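PDB 4LXR: protein toll from Drosophila melanogaster, which acts as the cell-surface receptor for the cleaved cytokine spaetzle C-106, switching on Toll signalling in embryonic dorsal-ventral patterning and antifungal immunity. Local coordinates for residues E173-G178 with G191-L196; L209-F214 with F238-N243; L221-H226 with T245-S250. One frame throughout, in Å; residues are numbered along the deposited sequence.

All three contacts lie in successive leucine-rich repeats of the extracellular part of Toll. Contact 1 comes first along the chain and closes before the others open; contacts 2 and 3 interleave, since 221-226 precedes 238-243 and 245-250 follows it. Contacts 1 and 3 both involve the parallel strands of the solenoid, with strand 198-200 between strands 174-176 and 222-224, and their centres are about 14 Å apart. Contact 2 lies among the return loops, its centre about 12 Å from that of contact 3, and touches it through Phe214 with Ile223 and Phe238 with Leu249. Strands and loops thus enclose a shared apolar interior, while strand residues of contacts 1 and 3 reach spaetzle C-106.

Contact 1 of 3, residues E173-G178 with G191-L196; sequences ESIEFG and GKMPKL
Ile175 meets Leu196 and Met193 chiefly through its terminal methyl CD1. Ile175 CD1 lies 3.9 Å from Leu196 CD2 and the same distance from Met193 CE, and both partner side chains cross the isoleucine at about a right angle. A bend in the last torsion of Met193 (chi3 -70°) places CE there. The other methyl of Leu196, CD1, packs against the backbone, 3.5 Å from Glu173 O. This buried, apolar part is the tight one. On the outer side Glu173 OE2 and Lys195 NZ stand 4.0 Å apart, too far for a salt bridge, and no direct hydrogen bond joins the segments. A water fills in, 2.7 Å from Glu173 OE2 and 2.8 Å from Lys195 NZ. Firmer partners lie nearby: Glu173 OE1 forms a salt bridge with Lys197, and Lys195 NZ bonds to Asn171 OD1. A type I turn from Met193 to Leu196 leads the chain toward strand 198-200 of the next repeat. Strand 174-176 runs between strands 151-155 and 198-200, with Ile175 touching Leu199 and Met193 resting on Phe166 and Leu172 of adjoining loops.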
ATOM      1  N   GLU A 173       5.069  38.701 -17.723  1.00 19.59           N
ATOM      2  CA  GLU A 173       5.362  38.297 -16.359  1.00 18.32           C
ATOM      3  C   GLU A 173       5.970  36.911 -16.263  1.00 16.60           C
ATOM      4  O   GLU A 173       6.697  36.618 -15.298  1.00 16.65           O
ATOM      5  CB  GLU A 173       4.113  38.408 -15.482  1.00 23.50           C
ATOM      6  CG  GLU A 173       3.564  39.847 -15.422  1.00 21.95           C
ATOM      7  CD  GLU A 173       2.572  40.047 -14.276  1.00 35.10           C
ATOM      8  OE1 GLU A 173       2.822  39.547 -13.155  1.00 37.14           O
ATOM      9  OE2 GLU A 173       1.539  40.698 -14.493  1.00 39.14           O
ATOM     10  N   SER A 174       5.691  36.071 -17.261  1.00 15.56           N
ATOM     11  CA  SER A 174       6.234  34.719 -17.307  1.00 14.90           C
ATOM     12  C   SER A 174       6.719  34.354 -18.689  1.00 14.56           C
ATOM     13  O   SER A 174       6.024  34.581 -19.674  1.00 16.94           O
ATOM     14  CB  SER A 174       5.178  33.675 -16.875  1.00 14.64           C
ATOM     15  OG  SER A 174       4.448  34.174 -15.763  1.00 28.22           O
ATOM     16  N   ILE A 175       7.906  33.758 -18.729  1.00 16.69           N
ATOM     17  CA  ILE A 175       8.499  33.241 -19.942  1.00 24.54           C
ATOM     18  C   ILE A 175       8.696  31.762 -19.722  1.00 20.14           C
ATOM     19  O   ILE A 175       9.288  31.348 -18.723  1.00 19.18           O
ATOM     20  CB  ILE A 175       9.888  33.852 -20.209  1.00 20.30           C
ATOM     21  CG1 ILE A 175       9.740  35.198 -20.909  1.00 19.63           C
ATOM     22  CG2 ILE A 175      10.737  32.905 -21.072  1.00 14.83           C
ATOM     23  CD1 ILE A 175      11.034  36.071 -20.902  1.00 16.22           C
ATOM     24  N   GLU A 176       8.193  30.969 -20.656  1.00 17.67           N
ATOM     25  CA  GLU A 176       8.412  29.546 -20.624  1.00 16.83           C
ATOM     26  C   GLU A 176       9.126  29.186 -21.927  1.00 19.81           C
ATOM     27  O   GLU A 176       8.483  29.039 -22.970  1.00 13.23           O
ATOM     28  CB  GLU A 176       7.073  28.792 -20.476  1.00 16.27           C
ATOM     29  CG  GLU A 176       7.200  27.236 -20.543  1.00 13.17           C
ATOM     30  CD  GLU A 176       8.235  26.694 -19.553  1.00 22.59           C
ATOM     31  OE1 GLU A 176       7.834  26.233 -18.450  1.00 19.84           O
ATOM     32  OE2 GLU A 176       9.452  26.750 -19.865  1.00 16.34           O
ATOM     33  N   PHE A 177      10.456  29.087 -21.870  1.00 13.32           N
ATOM     34  CA  PHE A 177      11.253  28.673 -23.040  1.00 18.05           C
ATOM     35  C   PHE A 177      11.896  27.328 -22.793  1.00 24.25           C
ATOM     36  O   PHE A 177      12.869  26.968 -23.458  1.00 19.48           O
ATOM     37  CB  PHE A 177      12.353  29.696 -23.366  1.00 15.50           C
ATOM     38  CG  PHE A 177      11.834  30.994 -23.925  1.00 15.44           C
ATOM     39  CD1 PHE A 177      10.526  31.081 -24.409  1.00 16.98           C
ATOM     40  CD2 PHE A 177      12.652  32.125 -23.979  1.00 14.57           C
ATOM     41  CE1 PHE A 177      10.020  32.288 -24.933  1.00 20.88           C
ATOM     42  CE2 PHE A 177      12.156  33.357 -24.487  1.00 16.00           C
ATOM     43  CZ  PHE A 177      10.841  33.428 -24.991  1.00 17.10           C
ATOM     44  N   GLY A 178      11.362  26.596 -21.815  1.00 21.79           N
ATOM     45  CA  GLY A 178      11.877  25.284 -21.492  1.00 20.93           C
ATOM     46  C   GLY A 178      11.846  24.369 -22.708  1.00 20.56           C
ATOM     47  O   GLY A 178      10.951  24.470 -23.543  1.00 17.11           O
ATOM     48  N   GLY A 191      15.223  45.026 -19.713  1.00 29.07           N
ATOM     49  CA  GLY A 191      14.746  46.403 -19.709  1.00 28.47           C
ATOM     50  C   GLY A 191      13.450  46.544 -20.490  1.00 26.33           C
ATOM     51  O   GLY A 191      12.717  47.511 -20.325  1.00 33.40           O
ATOM     52  N   LYS A 192      13.157  45.569 -21.347  1.00 23.74           N
ATOM     53  CA  LYS A 192      11.922  45.592 -22.133  1.00 23.95           C
ATOM     54  C   LYS A 192      10.735  45.037 -21.347  1.00 26.01           C
ATOM     55  O   LYS A 192       9.589  45.316 -21.682  1.00 30.86           O
ATOM     56  CB  LYS A 192      12.097  44.775 -23.420  1.00 27.80           C
ATOM     57  CG  LYS A 192      12.955  45.453 -24.471  1.00 34.77           C
ATOM     58  CD  LYS A 192      12.322  46.790 -24.870  1.00 45.41           C
ATOM     59  CE  LYS A 192      13.187  47.595 -25.842  1.00 44.35           C
ATOM     60  NZ  LYS A 192      12.421  48.754 -26.380  1.00 42.30           N
ATOM     61  N   MET A 193      11.022  44.230 -20.323  1.00 26.10           N
ATOM     62  CA  MET A 193       9.987  43.515 -19.577  1.00 24.51           C
ATOM     63  C   MET A 193      10.141  43.793 -18.083  1.00 21.30           C
ATOM     64  O   MET A 193      10.575  42.916 -17.326  1.00 27.76           O
ATOM     65  CB  MET A 193      10.071  42.004 -19.848  1.00 24.31           C
ATOM     66  CG  MET A 193       9.996  41.636 -21.346  1.00 24.82           C
ATOM     67  SD  MET A 193      10.307  39.887 -21.661  1.00 22.26           S
ATOM     68  CE  MET A 193      12.072  39.800 -21.297  1.00 17.34           C
ATOM     69  N   PRO A 194       9.790  45.023 -17.662  1.00 22.20           N
ATOM     70  CA  PRO A 194      10.063  45.482 -16.293  1.00 27.63           C
ATOM     71  C   PRO A 194       9.169  44.800 -15.249  1.00 33.97           C
ATOM     72  O   PRO A 194       9.421  44.969 -14.064  1.00 32.63           O
ATOM     73  CB  PRO A 194       9.793  47.001 -16.366  1.00 23.17           C
ATOM     74  CG  PRO A 194       8.781  47.162 -17.481  1.00 22.85           C
ATOM     75  CD  PRO A 194       9.086  46.044 -18.475  1.00 21.63           C
ATOM     76  N   LYS A 195       8.166  44.034 -15.682  1.00 30.22           N
ATOM     77  CA  LYS A 195       7.330  43.261 -14.754  1.00 25.99           C
ATOM     78  C   LYS A 195       7.667  41.771 -14.751  1.00 21.42           C
ATOM     79  O   LYS A 195       6.992  40.999 -14.079  1.00 28.72           O
ATOM     80  CB  LYS A 195       5.826  43.424 -15.076  1.00 23.82           C
ATOM     81  CG  LYS A 195       5.324  44.874 -15.069  1.00 32.92           C
ATOM     82  CD  LYS A 195       3.977  45.023 -15.784  1.00 29.66           C
ATOM     83  CE  LYS A 195       2.895  44.233 -15.078  1.00 38.94           C
ATOM     84  NZ  LYS A 195       1.517  44.602 -15.513  1.00 44.27           N
ATOM     85  N   LEU A 196       8.701  41.357 -15.480  1.00 20.85           N
ATOM     86  CA  LEU A 196       8.994  39.925 -15.593  1.00 23.04           C
ATOM     87  C   LEU A 196       9.266  39.244 -14.236  1.00 25.79           C
ATOM     88  O   LEU A 196      10.158  39.664 -13.503  1.00 20.04           O
ATOM     89  CB  LEU A 196      10.164  39.679 -16.544  1.00 17.70           C
ATOM     90  CG  LEU A 196      10.440  38.202 -16.852  1.00 22.03           C
ATOM     91  CD1 LEU A 196       9.256  37.518 -17.566  1.00 16.19           C
ATOM     92  CD2 LEU A 196      11.700  38.102 -17.682  1.00 26.70           C
TER
HETATM   93  O   HOH W   1       1.379  42.137 -16.727  1.00 33.04           O

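Contact 2 of 3, residues L209-F214 with F238-N243; sequences LTKHDF and FAHLTN. With NAG (2-acetamido-2-deoxy-beta-D-glucopyranose), chain J.
His240 and Lys211 join the return loops of two consecutive leucine-rich repeats by hydrogen bonding and by packing. His240 ND1 donates to Lys211 O over 3.3 Å, a bent bond (137° at the hydrogen) that arrives from above the carbonyl plane, while Phe214 N reaches the same oxygen from the opposite face. A water links the backbones as well, donating to Lys211 O at 3.0 Å and accepting from His240 N at 2.8 Å. The second kind of contact is CH-pi. The extended lysine chain crosses the imidazole at about a right angle, with Lys211 CG 4.1 Å from the centroid of the His240 ring and off-centre. Deeper in, Leu241 CD1 sits over one face of Phe214, 4.2 Å from the ring centroid, and Asp213 CB lies against the opposite face. Third comes the sugar: Asn243 ND2 is bonded covalently to C1 of the N-linked NAG, and Thr242 OG1 is hydrogen-bonded to NAG O6 at 2.9 Å. An alanine at His240 would probably leave Lys211 O without its imidazole donor and the lysine chain without the ring it packs on. Apolar groups thus face the solenoid interior and polar ones its outer surface, where the nearby ammonium of Lys211 may disfavour a second proton on the imidazole.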
ATOM      1  N   LEU A 209      26.452  30.819 -18.773  1.00 35.12           N
ATOM      2  CA  LEU A 209      25.767  31.878 -18.053  1.00 28.84           C
ATOM      3  C   LEU A 209      26.774  32.664 -17.226  1.00 34.35           C
ATOM      4  O   LEU A 209      27.630  32.082 -16.557  1.00 31.06           O
ATOM      5  CB  LEU A 209      24.670  31.297 -17.148  1.00 26.25           C
ATOM      6  CG  LEU A 209      23.453  30.690 -17.829  1.00 22.76           C
ATOM      7  CD1 LEU A 209      22.549  30.074 -16.765  1.00 20.94           C
ATOM      8  CD2 LEU A 209      22.684  31.728 -18.677  1.00 19.21           C
ATOM      9  N   THR A 210      26.691  33.989 -17.330  1.00 31.27           N
ATOM     10  CA  THR A 210      27.495  34.900 -16.530  1.00 29.18           C
ATOM     11  C   THR A 210      26.591  36.002 -15.977  1.00 33.75           C
ATOM     12  O   THR A 210      25.437  36.166 -16.417  1.00 31.42           O
ATOM     13  CB  THR A 210      28.661  35.550 -17.347  1.00 39.33           C
ATOM     14  OG1 THR A 210      28.139  36.154 -18.540  1.00 31.80           O
ATOM     15  CG2 THR A 210      29.696  34.512 -17.740  1.00 35.50           C
ATOM     16  N   LYS A 211      27.132  36.747 -15.018  1.00 30.79           N
ATOM     17  CA  LYS A 211      26.418  37.806 -14.309  1.00 30.83           C
ATOM     18  C   LYS A 211      25.733  38.794 -15.252  1.00 31.82           C
ATOM     19  O   LYS A 211      24.563  39.132 -15.073  1.00 41.12           O
ATOM     20  CB  LYS A 211      27.401  38.510 -13.367  1.00 31.89           C
ATOM     21  CG  LYS A 211      27.004  39.876 -12.876  1.00 40.06           C
ATOM     22  CD  LYS A 211      28.105  40.422 -11.950  1.00 42.56           C
ATOM     23  CE  LYS A 211      27.926  41.913 -11.669  1.00 52.50           C
ATOM     24  NZ  LYS A 211      28.787  42.412 -10.548  1.00 52.89           N
ATOM     25  N   HIS A 212      26.441  39.209 -16.291  1.00 31.09           N
ATOM     26  CA  HIS A 212      25.907  40.167 -17.251  1.00 31.99           C
ATOM     27  C   HIS A 212      24.639  39.687 -17.955  1.00 35.11           C
ATOM     28  O   HIS A 212      23.856  40.505 -18.453  1.00 31.73           O
ATOM     29  CB  HIS A 212      26.978  40.533 -18.292  1.00 49.43           C
ATOM     30  CG  HIS A 212      26.570  41.640 -19.220  1.00 63.84           C
ATOM     31  ND1 HIS A 212      26.399  42.942 -18.799  1.00 67.62           N
ATOM     32  CD2 HIS A 212      26.298  41.635 -20.547  1.00 66.62           C
ATOM     33  CE1 HIS A 212      26.043  43.691 -19.829  1.00 69.29           C
ATOM     34  NE2 HIS A 212      25.975  42.923 -20.901  1.00 65.98           N
ATOM     35  N   ASP A 213      24.433  38.372 -18.002  1.00 36.18           N
ATOM     36  CA  ASP A 213      23.264  37.806 -18.664  1.00 34.29           C
ATOM     37  C   ASP A 213      21.961  38.286 -18.008  1.00 33.98           C
ATOM     38  O   ASP A 213      20.918  38.392 -18.667  1.00 33.85           O
ATOM     39  CB  ASP A 213      23.324  36.263 -18.690  1.00 39.52           C
ATOM     40  CG  ASP A 213      24.275  35.714 -19.759  1.00 37.98           C
ATOM     41  OD1 ASP A 213      24.600  36.446 -20.715  1.00 39.53           O
ATOM     42  OD2 ASP A 213      24.684  34.532 -19.656  1.00 34.92           O
ATOM     43  N   PHE A 214      22.021  38.595 -16.718  1.00 27.67           N
ATOM     44  CA  PHE A 214      20.812  38.988 -16.000  1.00 34.20           C
ATOM     45  C   PHE A 214      20.807  40.466 -15.618  1.00 33.61           C
ATOM     46  O   PHE A 214      20.074  40.885 -14.725  1.00 26.52           O
ATOM     47  CB  PHE A 214      20.609  38.110 -14.761  1.00 36.71           C
ATOM     48  CG  PHE A 214      20.597  36.643 -15.069  1.00 35.01           C
ATOM     49  CD1 PHE A 214      19.500  36.064 -15.677  1.00 32.71           C
ATOM     50  CD2 PHE A 214      21.689  35.852 -14.772  1.00 29.49           C
ATOM     51  CE1 PHE A 214      19.495  34.714 -15.973  1.00 37.98           C
ATOM     52  CE2 PHE A 214      21.681  34.497 -15.057  1.00 35.24           C
ATOM     53  CZ  PHE A 214      20.593  33.934 -15.665  1.00 39.52           C
ATOM     54  N   PHE A 238      24.460  35.157 -10.428  1.00 31.59           N
ATOM     55  CA  PHE A 238      23.121  35.605 -10.042  1.00 26.83           C
ATOM     56  C   PHE A 238      23.151  36.981  -9.358  1.00 30.65           C
ATOM     57  O   PHE A 238      22.157  37.413  -8.778  1.00 32.02           O
ATOM     58  CB  PHE A 238      22.472  34.581  -9.084  1.00 22.70           C
ATOM     59  CG  PHE A 238      22.325  33.184  -9.661  1.00 24.23           C
ATOM     60  CD1 PHE A 238      21.732  32.979 -10.896  1.00 27.25           C
ATOM     61  CD2 PHE A 238      22.766  32.077  -8.947  1.00 28.87           C
ATOM     62  CE1 PHE A 238      21.576  31.686 -11.413  1.00 25.70           C
ATOM     63  CE2 PHE A 238      22.634  30.781  -9.459  1.00 24.83           C
ATOM     64  CZ  PHE A 238      22.044  30.588 -10.696  1.00 26.16           C
ATOM     65  N   ALA A 239      24.291  37.665  -9.417  1.00 34.02           N
ATOM     66  CA  ALA A 239      24.456  38.940  -8.715  1.00 31.73           C
ATOM     67  C   ALA A 239      23.362  39.968  -8.981  1.00 29.26           C
ATOM     68  O   ALA A 239      23.005  40.737  -8.094  1.00 30.00           O
ATOM     69  CB  ALA A 239      25.812  39.542  -9.006  1.00 34.76           C
ATOM     70  N   HIS A 240      22.840  40.000 -10.201  1.00 26.10           N
ATOM     71  CA  HIS A 240      21.843  41.013 -10.542  1.00 32.04           C
ATOM     72  C   HIS A 240      20.414  40.609 -10.168  1.00 32.12           C
ATOM     73  O   HIS A 240      19.516  41.445 -10.157  1.00 31.01           O
ATOM     74  CB  HIS A 240      21.921  41.355 -12.031  1.00 34.16           C
ATOM     75  CG  HIS A 240      23.126  42.160 -12.395  1.00 41.10           C
ATOM     76  ND1 HIS A 240      23.829  41.963 -13.563  1.00 50.35           N
ATOM     77  CD2 HIS A 240      23.745  43.173 -11.749  1.00 41.14           C
ATOM     78  CE1 HIS A 240      24.834  42.819 -13.619  1.00 49.86           C
ATOM     79  NE2 HIS A 240      24.806  43.563 -12.529  1.00 41.08           N
ATOM     80  N   LEU A 241      20.209  39.329  -9.874  1.00 26.71           N
ATOM     81  CA  LEU A 241      18.888  38.825  -9.500  1.00 25.39           C
ATOM     82  C   LEU A 241      18.637  39.068  -8.021  1.00 32.39           C
ATOM     83  O   LEU A 241      18.454  38.121  -7.266  1.00 32.49           O
ATOM     84  CB  LEU A 241      18.784  37.327  -9.808  1.00 20.92           C
ATOM     85  CG  LEU A 241      18.912  36.951 -11.284  1.00 25.56           C
ATOM     86  CD1 LEU A 241      19.039  35.442 -11.490  1.00 23.51           C
ATOM     87  CD2 LEU A 241      17.726  37.490 -12.072  1.00 23.87           C
ATOM     88  N   THR A 242      18.630  40.331  -7.604  1.00 35.18           N
ATOM     89  CA  THR A 242      18.594  40.650  -6.180  1.00 39.16           C
ATOM     90  C   THR A 242      17.269  40.325  -5.502  1.00 32.20           C
ATOM     91  O   THR A 242      17.226  40.148  -4.286  1.00 33.05           O
ATOM     92  CB  THR A 242      18.962  42.120  -5.907  1.00 40.89           C
ATOM     93  OG1 THR A 242      18.125  42.974  -6.694  1.00 42.10           O
ATOM     94  CG2 THR A 242      20.420  42.368  -6.263  1.00 38.70           C
ATOM     95  N   ASN A 243      16.194  40.252  -6.278  1.00 32.75           N
ATOM     96  CA  ASN A 243      14.883  39.937  -5.723  1.00 34.35           C
ATOM     97  C   ASN A 243      14.428  38.487  -5.949  1.00 26.91           C
ATOM     98  O   ASN A 243      13.288  38.127  -5.633  1.00 26.14           O
ATOM     99  CB  ASN A 243      13.837  40.919  -6.265  1.00 38.97           C
ATOM    100  CG  ASN A 243      14.023  42.325  -5.718  1.00 42.05           C
ATOM    101  OD1 ASN A 243      14.329  42.500  -4.542  1.00 45.49           O
ATOM    102  ND2 ASN A 243      13.851  43.330  -6.576  1.00 60.00           N
TER
HETATM  103  C1  NAG J2013      14.238  44.606  -6.022  1.00 53.93           C
HETATM  104  C2  NAG J2013      13.387  45.325  -4.980  1.00 68.77           C
HETATM  105  C3  NAG J2013      13.839  46.770  -4.832  1.00 71.40           C
HETATM  106  C4  NAG J2013      15.312  46.789  -4.441  1.00 76.88           C
HETATM  107  C5  NAG J2013      16.134  46.031  -5.485  1.00 69.51           C
HETATM  108  C6  NAG J2013      17.594  45.920  -5.117  1.00 68.77           C
HETATM  109  C7  NAG J2013      11.108  44.600  -4.505  1.00 83.72           C
HETATM  110  C8  NAG J2013       9.681  44.587  -4.956  1.00 83.14           C
HETATM  111  N2  NAG J2013      11.968  45.244  -5.297  1.00 75.51           N
HETATM  112  O3  NAG J2013      13.052  47.419  -3.840  1.00 69.52           O
HETATM  113  O4  NAG J2013      15.796  48.122  -4.310  1.00 83.75           O
HETATM  114  O5  NAG J2013      15.638  44.689  -5.640  1.00 59.39           O
HETATM  115  O6  NAG J2013      18.409  45.797  -6.274  1.00 66.32           O
HETATM  116  O7  NAG J2013      11.466  44.052  -3.465  1.00 86.45           O
HETATM  117  O   HOH W   2      23.512  38.474 -12.393  1.00 26.81           O

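Contact 3 of 3, residues L221-H226 with T245-S250; sequences LGIDIH and TDINLS
Asp224 and Asn248 lie side by side and point the same way, each with CG anti to its backbone N, their carboxylate and amide planes 43° apart. The packing between them is close, with Asp224 CG 3.5 Å from Asn248 CB, but the bond from Asn248 ND2 to Asp224 OD2 is long and weak at 3.4 Å. His226 crosses Asn248 obliquely, its ring 30° from the amide plane. Its CG lies between the backbone N and the carbonyl carbon (chi1 81°), and ND1 faces the aspartate. There His226 ND1 donates to Asp224 OD1 over 2.6 Å, on the syn side of the carboxylate. His226 N grips the same oxygen, closing an Asx turn. Asn248 repeats the turn one strand on: its OD1 accepts from Ser250 N and, on a lone pair, from Ser250 OG at 2.7 Å. Asp224 and Asn248 sit on strands 222-224 and 246-248, His226 and Ser250 just past their ends; the strands are nearly parallel neighbours of the leucine-rich repeat solenoid with axes 4.9 Å apart. Backbone bonds alternate along them, among them Ile223 N to Asp246 O and Asn248 N to Ile223 O, while Leu221 O receives both Thr245 N and Asp246 N. On the other side of the strands, toward the interior, Ile223 and Ile247 run side by side, CG2 of the former 3.8 Å from CG1 of the latter. Beyond the strand ends Ile225 CD1 and Leu249 CD2 make a similar pair at 3.8 Å. The polar side receives the ligand: Asp224 OD2 accepts from Gln62 N of one spaetzle C-106 chain, and His226, its ring also meeting Trp202, packs on Ala58 of the other.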
ATOM      1  N   LEU A 221      11.586  36.905  -9.995  1.00 21.35           N
ATOM      2  CA  LEU A 221      11.338  36.207  -8.739  1.00 24.90           C
ATOM      3  C   LEU A 221      11.714  34.741  -8.854  1.00 25.97           C
ATOM      4  O   LEU A 221      12.061  34.093  -7.865  1.00 24.15           O
ATOM      5  CB  LEU A 221       9.864  36.352  -8.327  1.00 23.37           C
ATOM      6  CG  LEU A 221       9.384  37.805  -8.170  1.00 29.74           C
ATOM      7  CD1 LEU A 221       7.923  37.826  -7.774  1.00 30.98           C
ATOM      8  CD2 LEU A 221      10.218  38.544  -7.146  1.00 24.75           C
ATOM      9  N   GLY A 222      11.641  34.215 -10.071  1.00 20.38           N
ATOM     10  CA  GLY A 222      11.944  32.812 -10.297  1.00 20.37           C
ATOM     11  C   GLY A 222      12.815  32.574 -11.514  1.00 21.32           C
ATOM     12  O   GLY A 222      12.532  33.077 -12.613  1.00 21.17           O
ATOM     13  N   ILE A 223      13.889  31.821 -11.324  1.00 20.83           N
ATOM     14  CA  ILE A 223      14.686  31.364 -12.454  1.00 18.53           C
ATOM     15  C   ILE A 223      14.923  29.851 -12.398  1.00 23.43           C
ATOM     16  O   ILE A 223      15.362  29.296 -11.373  1.00 18.16           O
ATOM     17  CB  ILE A 223      16.026  32.110 -12.596  1.00 21.85           C
ATOM     18  CG1 ILE A 223      16.786  31.552 -13.802  1.00 27.43           C
ATOM     19  CG2 ILE A 223      16.891  32.005 -11.328  1.00 16.75           C
ATOM     20  CD1 ILE A 223      18.088  32.243 -14.038  1.00 39.88           C
ATOM     21  N   ASP A 224      14.621  29.181 -13.498  1.00 20.52           N
ATOM     22  CA  ASP A 224      14.722  27.738 -13.520  1.00 20.01           C
ATOM     23  C   ASP A 224      15.587  27.326 -14.679  1.00 19.12           C
ATOM     24  O   ASP A 224      15.197  27.480 -15.814  1.00 19.90           O
ATOM     25  CB  ASP A 224      13.333  27.109 -13.619  1.00 18.64           C
ATOM     26  CG  ASP A 224      13.362  25.588 -13.513  1.00 21.09           C
ATOM     27  OD1 ASP A 224      14.407  24.969 -13.814  1.00 18.21           O
ATOM     28  OD2 ASP A 224      12.323  25.006 -13.140  1.00 24.61           O
ATOM     29  N   ILE A 225      16.760  26.786 -14.365  1.00 14.64           N
ATOM     30  CA  ILE A 225      17.715  26.379 -15.363  1.00 21.72           C
ATOM     31  C   ILE A 225      18.100  24.918 -15.188  1.00 24.74           C
ATOM     32  O   ILE A 225      19.217  24.526 -15.524  1.00 22.05           O
ATOM     33  CB  ILE A 225      18.996  27.275 -15.358  1.00 27.20           C
ATOM     34  CG1 ILE A 225      19.600  27.388 -13.955  1.00 25.85           C
ATOM     35  CG2 ILE A 225      18.667  28.667 -15.895  1.00 19.80           C
ATOM     36  CD1 ILE A 225      20.906  28.218 -13.903  1.00 22.11           C
ATOM     37  N   HIS A 226      17.169  24.116 -14.672  1.00 24.83           N
ATOM     38  CA  HIS A 226      17.412  22.687 -14.557  1.00 20.89           C
ATOM     39  C   HIS A 226      17.652  22.024 -15.909  1.00 21.07           C
ATOM     40  O   HIS A 226      17.174  22.508 -16.930  1.00 21.14           O
ATOM     41  CB  HIS A 226      16.355  21.972 -13.686  1.00 18.39           C
ATOM     42  CG  HIS A 226      15.058  21.634 -14.376  1.00 14.26           C
ATOM     43  ND1 HIS A 226      13.924  22.410 -14.254  1.00 15.04           N
ATOM     44  CD2 HIS A 226      14.683  20.541 -15.085  1.00 17.57           C
ATOM     45  CE1 HIS A 226      12.926  21.845 -14.914  1.00 12.84           C
ATOM     46  NE2 HIS A 226      13.358  20.706 -15.425  1.00 12.99           N
ATOM     47  N   THR A 245      13.471  34.738  -5.574  1.00 20.71           N
ATOM     48  CA  THR A 245      13.042  33.929  -4.435  1.00 24.39           C
ATOM     49  C   THR A 245      13.117  32.418  -4.695  1.00 26.23           C
ATOM     50  O   THR A 245      13.139  31.622  -3.753  1.00 27.77           O
ATOM     51  CB  THR A 245      11.612  34.273  -4.022  1.00 21.99           C
ATOM     52  OG1 THR A 245      10.708  33.818  -5.038  1.00 20.93           O
ATOM     53  CG2 THR A 245      11.456  35.804  -3.809  1.00 23.63           C
ATOM     54  N   ASP A 246      13.111  32.011  -5.960  1.00 25.80           N
ATOM     55  CA  ASP A 246      13.177  30.581  -6.286  1.00 22.78           C
ATOM     56  C   ASP A 246      14.222  30.338  -7.367  1.00 23.77           C
ATOM     57  O   ASP A 246      14.190  30.959  -8.433  1.00 22.32           O
ATOM     58  CB  ASP A 246      11.826  30.020  -6.775  1.00 24.30           C
ATOM     59  CG  ASP A 246      10.750  29.985  -5.680  1.00 45.76           C
ATOM     60  OD1 ASP A 246      10.517  31.018  -5.015  1.00 50.13           O
ATOM     61  OD2 ASP A 246      10.123  28.913  -5.486  1.00 56.54           O
ATOM     62  N   ILE A 247      15.136  29.417  -7.085  1.00 18.14           N
ATOM     63  CA  ILE A 247      16.150  29.030  -8.030  1.00 19.57           C
ATOM     64  C   ILE A 247      16.166  27.522  -8.200  1.00 24.75           C
ATOM     65  O   ILE A 247      16.220  26.774  -7.214  1.00 24.61           O
ATOM     66  CB  ILE A 247      17.534  29.529  -7.584  1.00 21.63           C
ATOM     67  CG1 ILE A 247      17.594  31.059  -7.666  1.00 21.17           C
ATOM     68  CG2 ILE A 247      18.600  28.926  -8.451  1.00 17.02           C
ATOM     69  CD1 ILE A 247      18.907  31.677  -7.125  1.00 18.73           C
ATOM     70  N   ASN A 248      16.103  27.069  -9.451  1.00 20.58           N
ATOM     71  CA  ASN A 248      16.215  25.647  -9.728  1.00 16.42           C
ATOM     72  C   ASN A 248      17.457  25.311 -10.551  1.00 20.34           C
ATOM     73  O   ASN A 248      17.557  25.693 -11.713  1.00 20.39           O
ATOM     74  CB  ASN A 248      14.947  25.089 -10.388  1.00 16.99           C
ATOM     75  CG  ASN A 248      14.925  23.552 -10.404  1.00 20.90           C
ATOM     76  OD1 ASN A 248      15.864  22.907  -9.956  1.00 24.82           O
ATOM     77  ND2 ASN A 248      13.841  22.974 -10.901  1.00 15.42           N
ATOM     78  N   LEU A 249      18.380  24.570  -9.930  1.00 20.40           N
ATOM     79  CA  LEU A 249      19.637  24.185 -10.542  1.00 17.03           C
ATOM     80  C   LEU A 249      19.713  22.683 -10.809  1.00 23.69           C
ATOM     81  O   LEU A 249      20.806  22.164 -11.060  1.00 23.12           O
ATOM     82  CB  LEU A 249      20.795  24.541  -9.617  1.00 16.80           C
ATOM     83  CG  LEU A 249      20.943  26.002  -9.175  1.00 37.28           C
ATOM     84  CD1 LEU A 249      22.153  26.169  -8.244  1.00 30.09           C
ATOM     85  CD2 LEU A 249      21.070  26.918 -10.384  1.00 27.15           C
ATOM     86  N   SER A 250      18.568  21.995 -10.754  1.00 19.72           N
ATOM     87  CA  SER A 250      18.537  20.530 -10.789  1.00 21.34           C
ATOM     88  C   SER A 250      19.029  19.934 -12.113  1.00 29.69           C
ATOM     89  O   SER A 250      19.164  20.626 -13.119  1.00 30.15           O
ATOM     90  CB  SER A 250      17.123  19.995 -10.492  1.00 17.60           C
ATOM     91  OG  SER A 250      16.652  20.406  -9.221  1.00 18.55           O
TER